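Local coordinates for ectonucleotide pyrophosphatase/phosphodiesterase family member 5 (Mus musculus, PDB 5VEO), which probably hydrolyses phosphodiester or pyrophosphate bonds of nucleotides as a zinc-binding ectoenzyme of the NPP family, captured here as an inactive variant with bound AMP, at residues Ala306-Trp310 against Tyr327-Glu333; Met81-Leu86 against Asp297-Pro301; Thr67-Asn73 against Pro373-Ser377. The protein carries 1 engineered substitution. All coordinates share one frame; numbering follows the deposited sequence.

How the contacts relate
From the N terminus, residues 67-73, which lead out of helix 58-67 into helix 71-74, open the longest loop, closed by 373-377 in contact 3. Strand 80-83 follows directly, and residues 81-86 open a second loop that 297-301 close in contact 2. Beyond strand 302-306, segment 306-310 opens the short loop of contact 1, which segment 327-333 closes. Contacts 1 and 2 thus stand in series, both enclosed by contact 3, and none cross. Contact 3 joins the link between helices 58-67 and 71-74 to the loop between helices 359-366 and 378-381, contact 2 joins a two-stranded sheet to the approach to strand 302-306, and contact 1 joins the exit of that strand to the approach to strand 338-341.

Contact 1. Residues Ala306-Trp310 against Tyr327-Glu333; sequences ADEGW and YDNALAE. With NAG (2-acetamido-2-deoxy-beta-D-glucopyranose), chain B.
Tyr-327 reaches into the bend formed by Ala-306 to Trp-310, and its OH donates to Trp-310 O at 2.7 Å. The donor sits 43° out of the carbonyl plane, so the bond does not follow a lone pair. This is the tight half of the contact. Glu-308 CA lies over one ring face, 4.1 Å from the centroid of Tyr-327 and 26° off the ring normal, a CH-pi contact; Gly-309 N lies over that face too, 3.6 Å from Tyr-327 CZ. Ala-306 O meets the ring edge instead, close to its plane, 3.3 Å from Tyr-327 CD1. A water that donates to Ala-306 O and accepts from Asp-328 N joins the two backbones beside the ring.

The Glu-308 side is looser and more exposed. Its CG stands anti to the backbone N and the chain runs on extended, passing Leu-331 in the opposite sense with Glu-308 CB 3.8 Å from Leu-331 CD1. At the end, Glu-308 OE2 comes within 3.4 Å of Glu-333 OE1, two acceptors of like charge. A second water donates to Glu-308 OE2 and accepts from Glu-333 N, while Glu-333 OE1 also bonds to Thr-228 and makes a long, weak ion pair with Arg-25; these partners would partly offset the repulsion, although proximity may still raise the proton affinity of the pair.

The N-acetylglucosamine lies against Asp-307, whose OD2 bonds to Asn-278. The bend itself is a type II beta turn from Asp-307 to Trp-310, closed by Trp-310 N to Asp-307 O, with Gly-309 at the third position, where this turn characteristically has positive phi.

Contact 2. Residues Met81-Leu86 against Asp297-Pro301; sequences MFDPIL and DRVQP
Arg-298 and Asp-83 form the polar centre of this contact, their CA atoms being the nearest across it at 5.0 Å. Beyond CB the arginine is extended: CG passes 4.0 Å from Asp-83 CB, and CD lies 4.1 Å from Met-81 SD. Arg-298 NE donates to Asp-83 OD1 at 2.8 Å from the anti side, somewhat out of plane; NH2 uses the anti lone pair of the same oxygen at 3.1 Å. This is a side-on salt bridge to a single oxygen. The oxygen is close to the guanidinium plane, yet the carboxylate is turned 65° from it. At the tip, NH2 also touches Leu-86 CD1, while NH1 bonds to Gly-75 O and NH2 to Lys-101 O. Asp-83 OD2 accepts from Ile-85 N at 2.9 Å, an Asx turn, and from Leu-86 N at 3.0 Å, which extends it to an Asx motif, folding the chain after strand 80-83. A water links Phe-82 N, Arg-298 O and Gln-300 NE2. Replacing Asp-83 by an alanine would probably leave Arg-298 without its close carboxylate partner and the two turn amides without their side-chain acceptor. Four N-H groups share one buried carboxylate, two to each oxygen, which should favour its ionised form.

Contact 3. Residues Thr67-Asn73 against Pro373-Ser377; sequences TGLFAEN and PHNGS. With NAG (2-acetamido-2-deoxy-beta-D-glucopyranose), chain H.
Gly-68 O accepts from Asn-375 N at 2.8 Å, with an N-H...O angle of 160°, where the turn leaving helix 58-67 meets the loop that carries an N-glycosylation sequon, Asn-375, Gly-376 and Ser-377. The backbones come close here: the CA atoms of Gly-68 and His-374 are 5.0 Å apart. Gly-68 has a positive phi of 73°, and a beta carbon built on it would fall 3.0 Å from His-374 CB, a clash; both observations fit a glycine. Just before it, Thr-67 OG1 accepts from Leu-69 N, an ST turn, and also bonds to Tyr-63 O. A water donates to both Thr-67 O and Pro-373 O, adding a second link between the two backbones.

Among the side chains, Asn-375 does most of the work. Its CG stands anti to its own carbonyl carbon, beside the backbone N, which carries OD1 across to the other segment. There Asn-375 OD1 accepts from Phe-70 N at 2.9 Å, the N-H...O angle being 165°. The bond from Phe-70 N holds the amide oxygen just ahead of helix 71-74, while the amide nitrogen is taken up by the sugar. The Phe-70 ring runs obliquely past it, with CE2 3.6 Å from Asn-375 CB, and also meets the ring of His-292. Leu-69 crosses Asn-375 at about a right angle and slips its CD2 branch between two oxygens, 3.4 Å from Asn-375 OD1 and 3.6 Å from Pro-373 O. His-374 contributes mainly its CB, since its ring leads away and ND1 bonds to Leu-372 O.

With the oxygen side so anchored, the glycan leaves from the other branch of the amide, Asn-375 ND2 being bonded covalently to C1 of N-acetylglucosamine at 1.4 Å.

Contact 1. Residues Ala306-Trp310 against Tyr327-Glu333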
# COMPACT_ATOMS: atom_id res chain seq x y z
N ALA A 306 -15.62 -7.88 -6.27
CA ALA A 306 -15.57 -9.34 -6.33
C ALA A 306 -15.19 -9.91 -4.98
O ALA A 306 -14.38 -9.33 -4.24
CB ALA A 306 -14.56 -9.81 -7.37
N ASP A 307 -15.79 -11.05 -4.65
CA ASP A 307 -15.41 -11.80 -3.46
C ASP A 307 -13.98 -12.31 -3.58
O ASP A 307 -13.43 -12.45 -4.67
CB ASP A 307 -16.35 -12.98 -3.23
CG ASP A 307 -17.75 -12.54 -2.81
OD1 ASP A 307 -17.92 -11.45 -2.18
OD2 ASP A 307 -18.68 -13.33 -3.10
N GLU A 308 -13.40 -12.59 -2.42
CA GLU A 308 -12.03 -13.10 -2.33
C GLU A 308 -11.77 -14.23 -3.32
O GLU A 308 -12.49 -15.23 -3.36
CB GLU A 308 -11.77 -13.59 -0.91
CG GLU A 308 -10.34 -13.89 -0.67
CD GLU A 308 -10.04 -14.27 0.75
OE1 GLU A 308 -10.82 -15.02 1.37
OE2 GLU A 308 -8.99 -13.83 1.24
N GLY A 309 -10.71 -14.07 -4.11
CA GLY A 309 -10.27 -15.09 -5.04
C GLY A 309 -11.00 -15.13 -6.36
O GLY A 309 -10.70 -16.01 -7.19
N TRP A 310 -11.93 -14.21 -6.59
CA TRP A 310 -12.64 -14.06 -7.85
C TRP A 310 -12.03 -12.93 -8.67
O TRP A 310 -11.55 -11.92 -8.14
CB TRP A 310 -14.14 -13.79 -7.59
CG TRP A 310 -14.83 -15.05 -7.18
CD1 TRP A 310 -14.82 -15.64 -5.96
CD2 TRP A 310 -15.55 -15.94 -8.04
NE1 TRP A 310 -15.51 -16.82 -5.98
CE2 TRP A 310 -15.98 -17.02 -7.25
CE3 TRP A 310 -15.89 -15.91 -9.39
CZ2 TRP A 310 -16.71 -18.08 -7.78
CZ3 TRP A 310 -16.65 -16.94 -9.91
CH2 TRP A 310 -17.05 -18.01 -9.10
N TYR A 327 -9.15 -6.69 -2.63
CA TYR A 327 -10.36 -7.14 -1.97
C TYR A 327 -10.58 -6.44 -0.62
O TYR A 327 -9.70 -5.77 -0.07
CB TYR A 327 -10.30 -8.65 -1.75
CG TYR A 327 -10.06 -9.43 -3.02
CD1 TYR A 327 -11.11 -9.78 -3.85
CD2 TYR A 327 -8.78 -9.80 -3.41
CE1 TYR A 327 -10.90 -10.49 -5.03
CE2 TYR A 327 -8.56 -10.50 -4.58
CZ TYR A 327 -9.61 -10.84 -5.38
OH TYR A 327 -9.39 -11.54 -6.55
N ASP A 328 -11.79 -6.63 -0.09
CA ASP A 328 -12.20 -6.22 1.25
C ASP A 328 -11.03 -6.25 2.24
O ASP A 328 -10.38 -7.29 2.42
CB ASP A 328 -13.32 -7.17 1.69
CG ASP A 328 -14.04 -6.72 2.94
OD1 ASP A 328 -13.55 -5.87 3.69
OD2 ASP A 328 -15.13 -7.28 3.16
N ASN A 329 -10.77 -5.11 2.91
CA ASN A 329 -9.67 -5.03 3.85
C ASN A 329 -9.94 -5.77 5.16
O ASN A 329 -9.04 -5.85 6.00
CB ASN A 329 -9.30 -3.58 4.15
CG ASN A 329 -10.40 -2.82 4.85
OD1 ASN A 329 -11.60 -3.07 4.64
ND2 ASN A 329 -10.01 -1.86 5.67
N ALA A 330 -11.15 -6.29 5.37
CA ALA A 330 -11.37 -7.15 6.53
C ALA A 330 -10.78 -8.54 6.34
O ALA A 330 -10.66 -9.28 7.32
CB ALA A 330 -12.87 -7.27 6.80
N LEU A 331 -10.45 -8.91 5.12
CA LEU A 331 -9.97 -10.25 4.84
C LEU A 331 -8.53 -10.42 5.31
O LEU A 331 -7.65 -9.62 4.94
CB LEU A 331 -10.06 -10.53 3.35
CG LEU A 331 -11.46 -10.58 2.77
CD1 LEU A 331 -11.39 -10.47 1.27
CD2 LEU A 331 -12.16 -11.88 3.16
N ALA A 332 -8.28 -11.51 6.03
CA ALA A 332 -6.94 -11.75 6.56
C ALA A 332 -5.89 -11.82 5.45
O ALA A 332 -4.76 -11.33 5.64
CB ALA A 332 -6.93 -13.05 7.37
N GLU A 333 -6.24 -12.40 4.30
CA GLU A 333 -5.25 -12.55 3.23
C GLU A 333 -4.82 -11.21 2.66
O GLU A 333 -3.77 -11.14 2.02
CB GLU A 333 -5.77 -13.47 2.13
CG GLU A 333 -5.82 -14.93 2.61
CD GLU A 333 -6.26 -15.96 1.62
OE1 GLU A 333 -6.22 -15.71 0.42
OE2 GLU A 333 -6.65 -17.06 2.08
C1 NAG B . -19.25 -16.99 -3.89
C2 NAG B . -18.86 -16.95 -2.43
C3 NAG B . -19.44 -18.16 -1.67
C4 NAG B . -20.91 -18.40 -1.98
C5 NAG B . -21.17 -18.34 -3.47
C6 NAG B . -22.65 -18.41 -3.82
C7 NAG B . -16.72 -16.14 -1.49
C8 NAG B . -15.23 -16.33 -1.50
N2 NAG B . -17.41 -16.94 -2.31
O3 NAG B . -19.29 -17.93 -0.28
O4 NAG B . -21.26 -19.71 -1.52
O5 NAG B . -20.70 -17.11 -4.01
O6 NAG B . -22.77 -18.95 -5.13
O7 NAG B . -17.27 -15.31 -0.77
O HOH W 1 -13.73 -8.38 -1.56
O HOH W 2 -8.62 -14.05 3.85

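Contact 2. Residues Met81-Leu86 against Asp297-Pro301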
# COMPACT_ATOMS: atom_id res chain seq x y z
N MET A 81 -7.59 5.78 -11.65
CA MET A 81 -8.65 6.68 -11.22
C MET A 81 -9.06 7.60 -12.36
O MET A 81 -8.29 7.85 -13.30
CB MET A 81 -8.23 7.58 -10.07
CG MET A 81 -7.86 6.89 -8.81
SD MET A 81 -7.39 8.09 -7.55
CE MET A 81 -5.67 8.37 -7.93
N PHE A 82 -10.25 8.15 -12.22
CA PHE A 82 -10.72 9.23 -13.07
C PHE A 82 -11.35 10.27 -12.17
O PHE A 82 -12.26 9.96 -11.39
CB PHE A 82 -11.72 8.75 -14.12
CG PHE A 82 -12.36 9.87 -14.90
CD1 PHE A 82 -11.58 10.68 -15.72
CD2 PHE A 82 -13.71 10.13 -14.80
CE1 PHE A 82 -12.16 11.73 -16.44
CE2 PHE A 82 -14.29 11.20 -15.52
CZ PHE A 82 -13.51 11.97 -16.33
N ASP A 83 -10.86 11.51 -12.28
CA ASP A 83 -11.42 12.61 -11.51
C ASP A 83 -12.32 13.42 -12.43
O ASP A 83 -11.82 14.04 -13.39
CB ASP A 83 -10.30 13.47 -10.91
CG ASP A 83 -10.84 14.57 -10.02
OD1 ASP A 83 -10.29 14.77 -8.91
OD2 ASP A 83 -11.81 15.24 -10.42
N PRO A 84 -13.63 13.42 -12.21
CA PRO A 84 -14.55 14.06 -13.15
C PRO A 84 -14.55 15.57 -13.06
O PRO A 84 -15.04 16.24 -13.99
CB PRO A 84 -15.90 13.47 -12.74
CG PRO A 84 -15.75 13.26 -11.27
CD PRO A 84 -14.35 12.74 -11.12
N ILE A 85 -14.03 16.13 -11.97
CA ILE A 85 -13.91 17.58 -11.84
C ILE A 85 -12.70 18.08 -12.60
O ILE A 85 -12.77 19.08 -13.33
CB ILE A 85 -13.84 17.97 -10.35
CG1 ILE A 85 -15.05 17.43 -9.57
CG2 ILE A 85 -13.69 19.48 -10.22
CD1 ILE A 85 -16.40 17.67 -10.21
N LEU A 86 -11.57 17.40 -12.45
CA LEU A 86 -10.37 17.70 -13.23
C LEU A 86 -10.50 17.26 -14.68
O LEU A 86 -9.76 17.76 -15.53
CB LEU A 86 -9.16 16.99 -12.61
CG LEU A 86 -8.83 17.31 -11.16
CD1 LEU A 86 -7.63 16.49 -10.71
CD2 LEU A 86 -8.55 18.78 -11.00
N ASP A 297 -15.10 12.43 -4.94
CA ASP A 297 -15.60 12.45 -6.31
C ASP A 297 -14.82 11.51 -7.23
O ASP A 297 -15.25 11.29 -8.38
CB ASP A 297 -15.58 13.88 -6.86
CG ASP A 297 -16.51 14.82 -6.09
OD1 ASP A 297 -17.52 14.36 -5.53
OD2 ASP A 297 -16.22 16.04 -6.07
N ARG A 298 -13.71 10.94 -6.78
CA ARG A 298 -13.00 9.92 -7.55
C ARG A 298 -13.55 8.51 -7.33
O ARG A 298 -13.07 7.56 -7.96
CB ARG A 298 -11.51 9.94 -7.21
CG ARG A 298 -10.87 11.24 -7.63
CD ARG A 298 -9.57 11.48 -6.93
NE ARG A 298 -9.09 12.81 -7.28
CZ ARG A 298 -8.03 13.39 -6.73
NH1 ARG A 298 -7.32 12.77 -5.80
NH2 ARG A 298 -7.71 14.62 -7.12
N VAL A 299 -14.54 8.36 -6.46
CA VAL A 299 -15.27 7.10 -6.37
C VAL A 299 -16.37 7.13 -7.41
O VAL A 299 -17.21 8.04 -7.44
CB VAL A 299 -15.83 6.89 -4.95
CG1 VAL A 299 -16.60 5.58 -4.86
CG2 VAL A 299 -14.69 6.92 -3.95
N GLN A 300 -16.35 6.14 -8.31
CA GLN A 300 -17.23 6.16 -9.46
C GLN A 300 -18.67 5.84 -9.06
O GLN A 300 -18.93 5.35 -7.96
CB GLN A 300 -16.74 5.16 -10.51
CG GLN A 300 -15.38 5.53 -11.11
CD GLN A 300 -15.39 6.92 -11.71
OE1 GLN A 300 -16.35 7.30 -12.38
NE2 GLN A 300 -14.33 7.69 -11.45
N PRO A 301 -19.64 6.13 -9.95
CA PRO A 301 -21.05 5.97 -9.56
C PRO A 301 -21.45 4.55 -9.21
O PRO A 301 -22.40 4.36 -8.43
CB PRO A 301 -21.82 6.46 -10.80
CG PRO A 301 -20.89 7.39 -11.48
CD PRO A 301 -19.50 6.82 -11.24
O HOH W 3 -11.77 6.82 -10.14

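Contact 3. Residues Thr67-Asn73 against Pro373-Ser377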
# COMPACT_ATOMS: atom_id res chain seq x y z
N THR A 67 0.08 9.51 5.56
CA THR A 67 -0.92 10.54 5.91
C THR A 67 -1.79 10.18 7.10
O THR A 67 -2.37 11.10 7.70
CB THR A 67 -1.86 10.83 4.73
OG1 THR A 67 -2.65 9.67 4.43
CG2 THR A 67 -1.10 11.27 3.48
N GLY A 68 -1.94 8.90 7.44
CA GLY A 68 -2.85 8.49 8.49
C GLY A 68 -4.30 8.58 8.12
O GLY A 68 -5.16 8.48 9.02
N LEU A 69 -4.61 8.74 6.84
CA LEU A 69 -5.96 8.98 6.36
C LEU A 69 -6.51 7.78 5.59
O LEU A 69 -5.78 7.06 4.91
CB LEU A 69 -6.01 10.19 5.45
CG LEU A 69 -5.75 11.55 6.13
CD1 LEU A 69 -5.51 12.61 5.07
CD2 LEU A 69 -6.92 11.91 7.01
N PHE A 70 -7.83 7.61 5.68
CA PHE A 70 -8.53 6.72 4.77
C PHE A 70 -8.53 7.29 3.36
O PHE A 70 -8.29 8.49 3.15
CB PHE A 70 -9.97 6.51 5.24
CG PHE A 70 -10.07 5.75 6.52
CD1 PHE A 70 -9.67 4.43 6.57
CD2 PHE A 70 -10.55 6.35 7.67
CE1 PHE A 70 -9.77 3.71 7.75
CE2 PHE A 70 -10.66 5.63 8.85
CZ PHE A 70 -10.25 4.32 8.89
N ALA A 71 -8.77 6.40 2.38
CA ALA A 71 -8.63 6.79 0.98
C ALA A 71 -9.63 7.86 0.56
O ALA A 71 -9.30 8.71 -0.28
CB ALA A 71 -8.76 5.56 0.07
N GLU A 72 -10.85 7.85 1.11
CA GLU A 72 -11.79 8.89 0.70
C GLU A 72 -11.30 10.28 1.11
O GLU A 72 -11.71 11.27 0.50
CB GLU A 72 -13.19 8.62 1.28
CG GLU A 72 -13.32 8.83 2.79
CD GLU A 72 -14.67 8.39 3.35
OE1 GLU A 72 -14.84 8.47 4.59
OE2 GLU A 72 -15.55 7.99 2.57
N ASN A 73 -10.44 10.36 2.13
CA ASN A 73 -9.87 11.62 2.59
C ASN A 73 -8.58 11.99 1.88
O ASN A 73 -8.41 13.15 1.51
CB ASN A 73 -9.64 11.56 4.10
CG ASN A 73 -10.90 11.22 4.86
OD1 ASN A 73 -11.00 10.16 5.47
ND2 ASN A 73 -11.88 12.08 4.77
N PRO A 373 -4.41 16.52 10.70
CA PRO A 373 -5.61 15.74 11.02
C PRO A 373 -5.58 14.39 10.32
O PRO A 373 -5.26 14.29 9.13
CB PRO A 373 -6.74 16.62 10.49
CG PRO A 373 -6.18 18.02 10.61
CD PRO A 373 -4.75 17.87 10.20
N HIS A 374 -5.90 13.34 11.07
CA HIS A 374 -5.74 11.98 10.57
C HIS A 374 -6.79 11.08 11.20
O HIS A 374 -7.57 11.51 12.06
CB HIS A 374 -4.35 11.47 10.88
CG HIS A 374 -4.06 11.41 12.34
ND1 HIS A 374 -3.43 12.43 13.01
CD2 HIS A 374 -4.37 10.48 13.27
CE1 HIS A 374 -3.33 12.11 14.29
NE2 HIS A 374 -3.89 10.93 14.47
N ASN A 375 -6.80 9.81 10.79
CA ASN A 375 -7.82 8.85 11.19
C ASN A 375 -7.33 7.78 12.16
O ASN A 375 -8.13 6.95 12.59
CB ASN A 375 -8.41 8.15 9.96
CG ASN A 375 -9.12 9.11 9.09
OD1 ASN A 375 -8.87 9.21 7.90
ND2 ASN A 375 -10.01 9.86 9.69
N GLY A 376 -6.04 7.75 12.47
CA GLY A 376 -5.49 6.77 13.38
C GLY A 376 -5.41 7.32 14.79
O GLY A 376 -5.91 8.41 15.10
N SER A 377 -4.77 6.55 15.66
CA SER A 377 -4.61 6.99 17.04
C SER A 377 -3.28 6.50 17.57
O SER A 377 -2.99 5.30 17.54
CB SER A 377 -5.73 6.48 17.93
OG SER A 377 -5.43 6.75 19.29
C1 NAG H . -10.69 10.87 8.96
C2 NAG H . -12.15 11.01 9.31
C3 NAG H . -12.75 12.20 8.57
C4 NAG H . -11.91 13.45 8.78
C5 NAG H . -10.43 13.18 8.52
C6 NAG H . -9.54 14.34 8.91
C7 NAG H . -13.49 9.05 9.94
C8 NAG H . -14.26 7.87 9.44
N2 NAG H . -12.90 9.80 9.01
O3 NAG H . -14.07 12.41 9.05
O4 NAG H . -12.36 14.46 7.88
O5 NAG H . -10.00 12.06 9.29
O6 NAG H . -9.88 14.82 10.21
O7 NAG H . -13.40 9.32 11.14
O HOH W 4 -2.79 13.78 7.75